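Local coordinates for ABC transporter periplasmic-binding protein YtfQ (Mycobacterium smegmatis, PDB 6HB0) that probably binds L-arabinofuranose outside the membrane as the solute-binding component of an ABC transporter, at residues D188-L202 with Q214-I226. Numbering follows the deposited sequence.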
ATOM      1  N   ASP A 188      15.995   4.180  -3.020  1.00 25.52           N
ATOM      2  CA  ASP A 188      15.408   3.403  -4.120  1.00 28.02           C
ATOM      3  C   ASP A 188      14.637   2.163  -3.682  1.00 27.68           C
ATOM      4  O   ASP A 188      14.565   1.193  -4.398  1.00 24.76           O
ATOM      5  CB  ASP A 188      16.543   2.993  -5.082  1.00 30.26           C
ATOM      6  CG  ASP A 188      16.815   4.077  -6.134  1.00 35.59           C
ATOM      7  OD1 ASP A 188      15.823   4.576  -6.720  1.00 36.42           O
ATOM      8  OD2 ASP A 188      18.012   4.403  -6.396  1.00 32.26           O
ATOM      9  N   PHE A 189      14.085   2.195  -2.466  1.00 27.79           N
ATOM     10  CA  PHE A 189      13.312   1.094  -1.939  1.00 25.81           C
ATOM     11  C   PHE A 189      14.071  -0.217  -1.771  1.00 27.36           C
ATOM     12  O   PHE A 189      13.437  -1.258  -1.603  1.00 25.41           O
ATOM     13  CB  PHE A 189      12.050   0.852  -2.808  1.00 28.77           C
ATOM     14  CG  PHE A 189      10.966   1.895  -2.655  1.00 27.43           C
ATOM     15  CD1 PHE A 189      10.558   2.324  -1.396  1.00 26.45           C
ATOM     16  CD2 PHE A 189      10.331   2.433  -3.784  1.00 29.31           C
ATOM     17  CE1 PHE A 189       9.542   3.248  -1.265  1.00 25.64           C
ATOM     18  CE2 PHE A 189       9.321   3.373  -3.647  1.00 30.07           C
ATOM     19  CZ  PHE A 189       8.898   3.747  -2.379  1.00 29.14           C
ATOM     20  N   THR A 190      15.401  -0.203  -1.740  1.00 25.76           N
ATOM     21  CA  THR A 190      16.156  -1.445  -1.607  1.00 26.99           C
ATOM     22  C   THR A 190      16.985  -1.461  -0.340  1.00 27.67           C
ATOM     23  O   THR A 190      17.300  -0.406   0.231  1.00 26.83           O
ATOM     24  CB  THR A 190      17.132  -1.689  -2.775  1.00 28.11           C
ATOM     25  OG1 THR A 190      18.220  -0.788  -2.679  1.00 26.50           O
ATOM     26  CG2 THR A 190      16.431  -1.536  -4.113  1.00 31.32           C
ATOM     27  N   ARG A 191      17.305  -2.673   0.099  1.00 26.78           N
ATOM     28  CA  ARG A 191      18.081  -2.869   1.292  1.00 28.60           C
ATOM     29  C   ARG A 191      19.468  -2.262   1.156  1.00 27.08           C
ATOM     30  O   ARG A 191      19.938  -1.530   2.059  1.00 27.15           O
ATOM     31  CB  ARG A 191      18.176  -4.365   1.589  1.00 31.89           C
ATOM     32  CG  ARG A 191      18.828  -4.655   2.930  1.00 34.35           C
ATOM     33  CD  ARG A 191      18.887  -6.140   3.176  1.00 40.57           C
ATOM     34  NE  ARG A 191      19.096  -6.434   4.594  1.00 42.63           N
ATOM     35  CZ  ARG A 191      18.227  -7.065   5.389  1.00 42.93           C
ATOM     36  NH1 ARG A 191      17.038  -7.483   4.950  1.00 41.40           N
ATOM     37  NH2 ARG A 191      18.558  -7.280   6.652  1.00 44.31           N
ATOM     38  N   SER A 192      20.120  -2.496   0.024  1.00 26.63           N
ATOM     39  CA  SER A 192      21.478  -1.996  -0.124  1.00 26.52           C
ATOM     40  C   SER A 192      21.436  -0.466  -0.285  1.00 26.63           C
ATOM     41  O   SER A 192      22.336   0.211   0.184  1.00 26.13           O
ATOM     42  CB  SER A 192      22.221  -2.681  -1.272  1.00 28.08           C
ATOM     43  OG  SER A 192      21.741  -2.238  -2.518  1.00 38.23           O
ATOM     44  N   GLY A 193      20.374   0.057  -0.914  1.00 24.37           N
ATOM     45  CA  GLY A 193      20.183   1.512  -1.068  1.00 25.48           C
ATOM     46  C   GLY A 193      19.996   2.158   0.290  1.00 27.69           C
ATOM     47  O   GLY A 193      20.626   3.173   0.601  1.00 26.89           O
ATOM     48  N   GLY A 194      19.140   1.553   1.123  1.00 28.22           N
ATOM     49  CA  GLY A 194      18.922   2.070   2.481  1.00 26.35           C
ATOM     50  C   GLY A 194      20.165   2.017   3.341  1.00 26.10           C
ATOM     51  O   GLY A 194      20.438   2.926   4.101  1.00 31.25           O
ATOM     52  N   LYS A 195      20.923   0.958   3.246  1.00 27.38           N
ATOM     53  CA  LYS A 195      22.165   0.821   4.021  1.00 30.46           C
ATOM     54  C   LYS A 195      23.210   1.879   3.621  1.00 30.52           C
ATOM     55  O   LYS A 195      23.805   2.516   4.481  1.00 28.44           O
ATOM     56  CB  LYS A 195      22.761  -0.571   3.840  1.00 33.64           C
ATOM     57  CG  LYS A 195      24.011  -0.820   4.634  1.00 34.78           C
ATOM     58  CD  LYS A 195      24.568  -2.200   4.412  1.00 39.81           C
ATOM     59  CE  LYS A 195      25.663  -2.473   5.418  1.00 39.21           C
ATOM     60  NZ  LYS A 195      25.881  -3.926   5.371  1.00 43.73           N
ATOM     61  N   GLN A 196      23.373   2.060   2.320  1.00 28.46           N
ATOM     62  CA  GLN A 196      24.347   3.026   1.763  1.00 30.49           C
ATOM     63  C   GLN A 196      24.014   4.467   2.161  1.00 30.96           C
ATOM     64  O   GLN A 196      24.895   5.231   2.537  1.00 28.62           O
ATOM     65  CB  GLN A 196      24.377   2.877   0.264  1.00 30.66           C
ATOM     66  CG  GLN A 196      25.108   3.970  -0.507  1.00 31.91           C
ATOM     67  CD  GLN A 196      25.307   3.582  -1.958  1.00 30.51           C
ATOM     68  OE1 GLN A 196      25.571   2.418  -2.256  1.00 31.48           O
ATOM     69  NE2 GLN A 196      25.201   4.548  -2.857  1.00 29.22           N
ATOM     70  N   VAL A 197      22.730   4.826   2.098  1.00 28.71           N
ATOM     71  CA  VAL A 197      22.316   6.163   2.430  1.00 31.11           C
ATOM     72  C   VAL A 197      22.407   6.398   3.929  1.00 31.44           C
ATOM     73  O   VAL A 197      22.800   7.466   4.352  1.00 28.15           O
ATOM     74  CB  VAL A 197      20.892   6.442   1.939  1.00 31.23           C
ATOM     75  CG1 VAL A 197      20.401   7.766   2.490  1.00 33.38           C
ATOM     76  CG2 VAL A 197      20.902   6.431   0.403  1.00 35.30           C
ATOM     77  N   MET A 198      22.022   5.405   4.730  1.00 27.87           N
ATOM     78  CA  MET A 198      22.174   5.548   6.158  1.00 30.35           C
ATOM     79  C   MET A 198      23.656   5.728   6.548  1.00 30.76           C
ATOM     80  O   MET A 198      23.965   6.472   7.497  1.00 29.47           O
ATOM     81  CB  MET A 198      21.598   4.327   6.884  1.00 25.71           C
ATOM     82  CG  MET A 198      21.477   4.533   8.380  1.00 30.59           C
ATOM     83  SD  MET A 198      20.253   5.732   8.813  1.00 32.29           S
ATOM     84  CE  MET A 198      20.790   6.232  10.446  1.00 36.54           C
ATOM     85  N   GLU A 199      24.564   5.025   5.882  1.00 31.35           N
ATOM     86  CA  GLU A 199      26.011   5.236   6.148  1.00 33.55           C
ATOM     87  C   GLU A 199      26.346   6.682   5.900  1.00 35.76           C
ATOM     88  O   GLU A 199      27.020   7.326   6.702  1.00 38.43           O
ATOM     89  CB  GLU A 199      26.918   4.342   5.270  1.00 35.76           C
ATOM     90  CG  GLU A 199      26.950   2.852   5.637  1.00 44.27           C
ATOM     91  CD  GLU A 199      27.414   1.953   4.456  1.00 47.92           C
ATOM     92  OE1 GLU A 199      27.996   2.483   3.453  1.00 46.59           O
ATOM     93  OE2 GLU A 199      27.198   0.711   4.518  1.00 49.27           O
ATOM     94  N   ALA A 200      25.864   7.217   4.787  1.00 34.33           N
ATOM     95  CA  ALA A 200      26.128   8.602   4.445  1.00 37.48           C
ATOM     96  C   ALA A 200      25.564   9.549   5.507  1.00 37.50           C
ATOM     97  O   ALA A 200      26.183  10.534   5.846  1.00 34.34           O
ATOM     98  CB  ALA A 200      25.529   8.950   3.102  1.00 39.40           C
ATOM     99  N   PHE A 201      24.358   9.271   5.984  1.00 34.70           N
ATOM    100  CA  PHE A 201      23.723  10.111   6.982  1.00 32.78           C
ATOM    101  C   PHE A 201      24.542  10.101   8.294  1.00 32.53           C
ATOM    102  O   PHE A 201      24.676  11.133   8.953  1.00 36.01           O
ATOM    103  CB  PHE A 201      22.307   9.618   7.297  1.00 30.70           C
ATOM    104  CG  PHE A 201      21.280   9.887   6.245  1.00 32.39           C
ATOM    105  CD1 PHE A 201      21.483  10.803   5.223  1.00 30.52           C
ATOM    106  CD2 PHE A 201      20.054   9.259   6.321  1.00 34.52           C
ATOM    107  CE1 PHE A 201      20.504  11.104   4.323  1.00 32.63           C
ATOM    108  CE2 PHE A 201      19.072   9.534   5.392  1.00 32.40           C
ATOM    109  CZ  PHE A 201      19.289  10.481   4.411  1.00 33.45           C
ATOM    110  N   LEU A 202      24.979   8.930   8.707  1.00 33.17           N
ATOM    111  CA  LEU A 202      25.790   8.751   9.909  1.00 36.27           C
ATOM    112  C   LEU A 202      27.109   9.543   9.817  1.00 40.96           C
ATOM    113  O   LEU A 202      27.636   9.987  10.830  1.00 39.42           O
ATOM    114  CB  LEU A 202      26.096   7.283  10.155  1.00 34.31           C
ATOM    115  CG  LEU A 202      24.895   6.434  10.650  1.00 35.61           C
ATOM    116  CD1 LEU A 202      25.157   4.947  10.396  1.00 33.71           C
ATOM    117  CD2 LEU A 202      24.561   6.683  12.108  1.00 34.59           C
ATOM    118  N   GLN A 214      10.874   4.802   4.117  1.00 26.20           N
ATOM    119  CA  GLN A 214       9.648   4.725   3.354  1.00 26.19           C
ATOM    120  C   GLN A 214       9.306   3.308   2.884  1.00 25.38           C
ATOM    121  O   GLN A 214       8.249   3.140   2.307  1.00 27.59           O
ATOM    122  CB  GLN A 214       9.705   5.641   2.134  1.00 26.93           C
ATOM    123  CG  GLN A 214       9.623   7.074   2.470  1.00 26.32           C
ATOM    124  CD  GLN A 214       9.609   7.930   1.234  1.00 27.72           C
ATOM    125  OE1 GLN A 214       9.608   7.412   0.114  1.00 27.73           O
ATOM    126  NE2 GLN A 214       9.617   9.262   1.425  1.00 25.26           N
ATOM    127  N   ASN A 215      10.166   2.322   3.107  1.00 25.65           N
ATOM    128  CA  ASN A 215       9.760   0.919   3.042  1.00 25.63           C
ATOM    129  C   ASN A 215      10.602   0.066   3.976  1.00 28.30           C
ATOM    130  O   ASN A 215      11.588   0.539   4.557  1.00 25.89           O
ATOM    131  CB  ASN A 215       9.710   0.349   1.594  1.00 26.30           C
ATOM    132  CG  ASN A 215      11.048  -0.097   1.076  1.00 29.52           C
ATOM    133  OD1 ASN A 215      12.105   0.363   1.540  1.00 25.14           O
ATOM    134  ND2 ASN A 215      11.018  -0.996   0.082  1.00 27.51           N
ATOM    135  N   ASP A 216      10.212  -1.206   4.117  1.00 31.30           N
ATOM    136  CA  ASP A 216      10.865  -2.116   5.034  1.00 31.30           C
ATOM    137  C   ASP A 216      12.309  -2.376   4.623  1.00 28.97           C
ATOM    138  O   ASP A 216      13.177  -2.379   5.464  1.00 28.68           O
ATOM    139  CB  ASP A 216      10.093  -3.457   5.203  1.00 32.03           C
ATOM    140  CG  ASP A 216      10.063  -4.330   3.923  1.00 34.27           C
ATOM    141  OD1 ASP A 216      10.050  -3.767   2.797  1.00 34.43           O
ATOM    142  OD2 ASP A 216      10.014  -5.582   4.045  1.00 42.12           O
ATOM    143  N   ASP A 217      12.567  -2.588   3.343  1.00 29.65           N
ATOM    144  CA  ASP A 217      13.934  -2.924   2.912  1.00 29.00           C
ATOM    145  C   ASP A 217      14.963  -1.850   3.252  1.00 26.34           C
ATOM    146  O   ASP A 217      16.014  -2.153   3.755  1.00 25.30           O
ATOM    147  CB  ASP A 217      13.982  -3.251   1.433  1.00 34.54           C
ATOM    148  CG  ASP A 217      13.170  -4.501   1.085  1.00 38.51           C
ATOM    149  OD1 ASP A 217      13.218  -5.513   1.849  1.00 45.99           O
ATOM    150  OD2 ASP A 217      12.497  -4.433   0.056  1.00 44.06           O
ATOM    151  N   MET A 218      14.637  -0.609   2.980  1.00 26.90           N
ATOM    152  CA  MET A 218      15.515   0.501   3.305  1.00 26.77           C
ATOM    153  C   MET A 218      15.721   0.597   4.814  1.00 28.67           C
ATOM    154  O   MET A 218      16.843   0.804   5.271  1.00 25.37           O
ATOM    155  CB  MET A 218      14.954   1.816   2.759  1.00 24.52           C
ATOM    156  CG  MET A 218      15.004   1.861   1.268  1.00 24.37           C
ATOM    157  SD  MET A 218      14.661   3.500   0.591  1.00 25.73           S
ATOM    158  CE  MET A 218      12.981   3.839   1.210  1.00 25.50           C
ATOM    159  N   GLY A 219      14.653   0.370   5.571  1.00 26.03           N
ATOM    160  CA  GLY A 219      14.748   0.308   7.029  1.00 27.03           C
ATOM    161  C   GLY A 219      15.667  -0.813   7.497  1.00 27.91           C
ATOM    162  O   GLY A 219      16.448  -0.626   8.424  1.00 27.96           O
ATOM    163  N   LEU A 220      15.602  -1.986   6.856  1.00 26.08           N
ATOM    164  CA  LEU A 220      16.452  -3.054   7.268  1.00 27.09           C
ATOM    165  C   LEU A 220      17.897  -2.768   6.920  1.00 26.15           C
ATOM    166  O   LEU A 220      18.772  -3.096   7.686  1.00 31.19           O
ATOM    167  CB  LEU A 220      15.998  -4.389   6.701  1.00 31.14           C
ATOM    168  CG  LEU A 220      14.608  -4.838   7.159  1.00 30.17           C
ATOM    169  CD1 LEU A 220      14.001  -5.869   6.203  1.00 33.44           C
ATOM    170  CD2 LEU A 220      14.742  -5.386   8.558  1.00 31.46           C
ATOM    171  N   GLY A 221      18.135  -2.134   5.779  1.00 27.20           N
ATOM    172  CA  GLY A 221      19.473  -1.695   5.398  1.00 27.79           C
ATOM    173  C   GLY A 221      20.063  -0.744   6.406  1.00 28.18           C
ATOM    174  O   GLY A 221      21.218  -0.904   6.815  1.00 28.83           O
ATOM    175  N   ALA A 222      19.249   0.230   6.790  1.00 28.36           N
ATOM    176  CA  ALA A 222      19.606   1.279   7.744  1.00 31.83           C
ATOM    177  C   ALA A 222      19.984   0.696   9.079  1.00 30.34           C
ATOM    178  O   ALA A 222      20.957   1.086   9.657  1.00 29.57           O
ATOM    179  CB  ALA A 222      18.453   2.258   7.907  1.00 31.39           C
ATOM    180  N   MET A 223      19.194  -0.255   9.538  1.00 29.79           N
ATOM    181  CA  MET A 223      19.448  -0.997  10.759  1.00 32.45           C
ATOM    182  C   MET A 223      20.850  -1.638  10.728  1.00 32.51           C
ATOM    183  O   MET A 223      21.599  -1.560  11.691  1.00 32.66           O
ATOM    184  CB  MET A 223      18.333  -2.052  10.873  1.00 32.38           C
ATOM    185  CG  MET A 223      18.397  -3.052  11.979  1.00 42.57           C
ATOM    186  SD  MET A 223      17.174  -4.376  11.697  1.00 41.48           S
ATOM    187  CE  MET A 223      18.186  -5.596  10.854  1.00 45.55           C
ATOM    188  N   GLU A 224      21.237  -2.237   9.611  1.00 32.02           N
ATOM    189  CA  GLU A 224      22.589  -2.793   9.487  1.00 32.75           C
ATOM    190  C   GLU A 224      23.661  -1.745   9.491  1.00 34.73           C
ATOM    191  O   GLU A 224      24.734  -1.993  10.015  1.00 35.97           O
ATOM    192  CB  GLU A 224      22.719  -3.600   8.215  1.00 36.53           C
ATOM    193  CG  GLU A 224      21.949  -4.895   8.221  1.00 39.69           C
ATOM    194  CD  GLU A 224      22.069  -5.660   6.896  1.00 52.13           C
ATOM    195  OE1 GLU A 224      22.989  -5.361   6.085  1.00 56.65           O
ATOM    196  OE2 GLU A 224      21.227  -6.564   6.673  1.00 52.45           O
ATOM    197  N   ALA A 225      23.400  -0.571   8.902  1.00 31.58           N
ATOM    198  CA  ALA A 225      24.395   0.505   8.908  1.00 32.01           C
ATOM    199  C   ALA A 225      24.581   1.032  10.317  1.00 32.00           C
ATOM    200  O   ALA A 225      25.699   1.352  10.733  1.00 29.85           O
ATOM    201  CB  ALA A 225      23.998   1.635   7.978  1.00 28.64           C
ATOM    202  N   ILE A 226      23.479   1.124  11.035  1.00 31.13           N
ATOM    203  CA  ILE A 226      23.496   1.613  12.394  1.00 31.73           C
ATOM    204  C   ILE A 226      24.295   0.663  13.263  1.00 35.96           C
ATOM    205  O   ILE A 226      25.131   1.111  14.061  1.00 39.62           O
ATOM    206  CB  ILE A 226      22.051   1.810  12.939  1.00 29.74           C
ATOM    207  CG1 ILE A 226      21.408   2.954  12.195  1.00 30.25           C
ATOM    208  CG2 ILE A 226      22.062   2.226  14.416  1.00 31.20           C
ATOM    209  CD1 ILE A 226      19.926   3.053  12.347  1.00 33.07           C
TER
HETATM  210  O   HOH W   1      15.308  -6.632   2.460  1.00 40.97           O
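R191 turns CG away from its own backbone N (chi1 -173°) and runs extended to NE, which carries its guanidinium to the carboxylate of E224. E224 sets CG opposite its carbonyl carbon and stretches out to meet it. The arginine grips side-on. NE and NH2 of R191 both bond to E224 OE2, at 3.0 Å and 2.8 Å. They come from the same face of the carboxylate, whose plane is turned 44° from the guanidinium. CB of L220 lies over one guanidinium face. The other oxygen, E224 OE1, takes a weak bond from K195 NZ, so one carboxylate ties two basic residues into a salt-bridge network. D217, with D216, binds a zinc ion at the start of its helix.

G194 lies against M218 and G221 against K195, so the two backbones come close. CA of R191 makes a C-H...O contact of 3.3 Å with D217 O, and CA of G221 returns one to R191 O. Further along, A225 CB is a knob among K195, M198, E199 and L202. M198 lays CG 3.8 Å from A222 CB and bends to put CE against I226.

At the N-terminal ends, N215 ND2 donates to F189 O at 3.0 Å, tilted from the carbonyl plane. N215 OD1 caps M218 N, and T190 OG1 caps G193 N. The F189 ring is inclined to the N215 amide and also meets W33.

The axes of the two helix segments approach to 6.5 Å and run 44° apart. They belong to successive strand-helix units of a Rossmann-like lobe, as in type I periplasmic binding proteins.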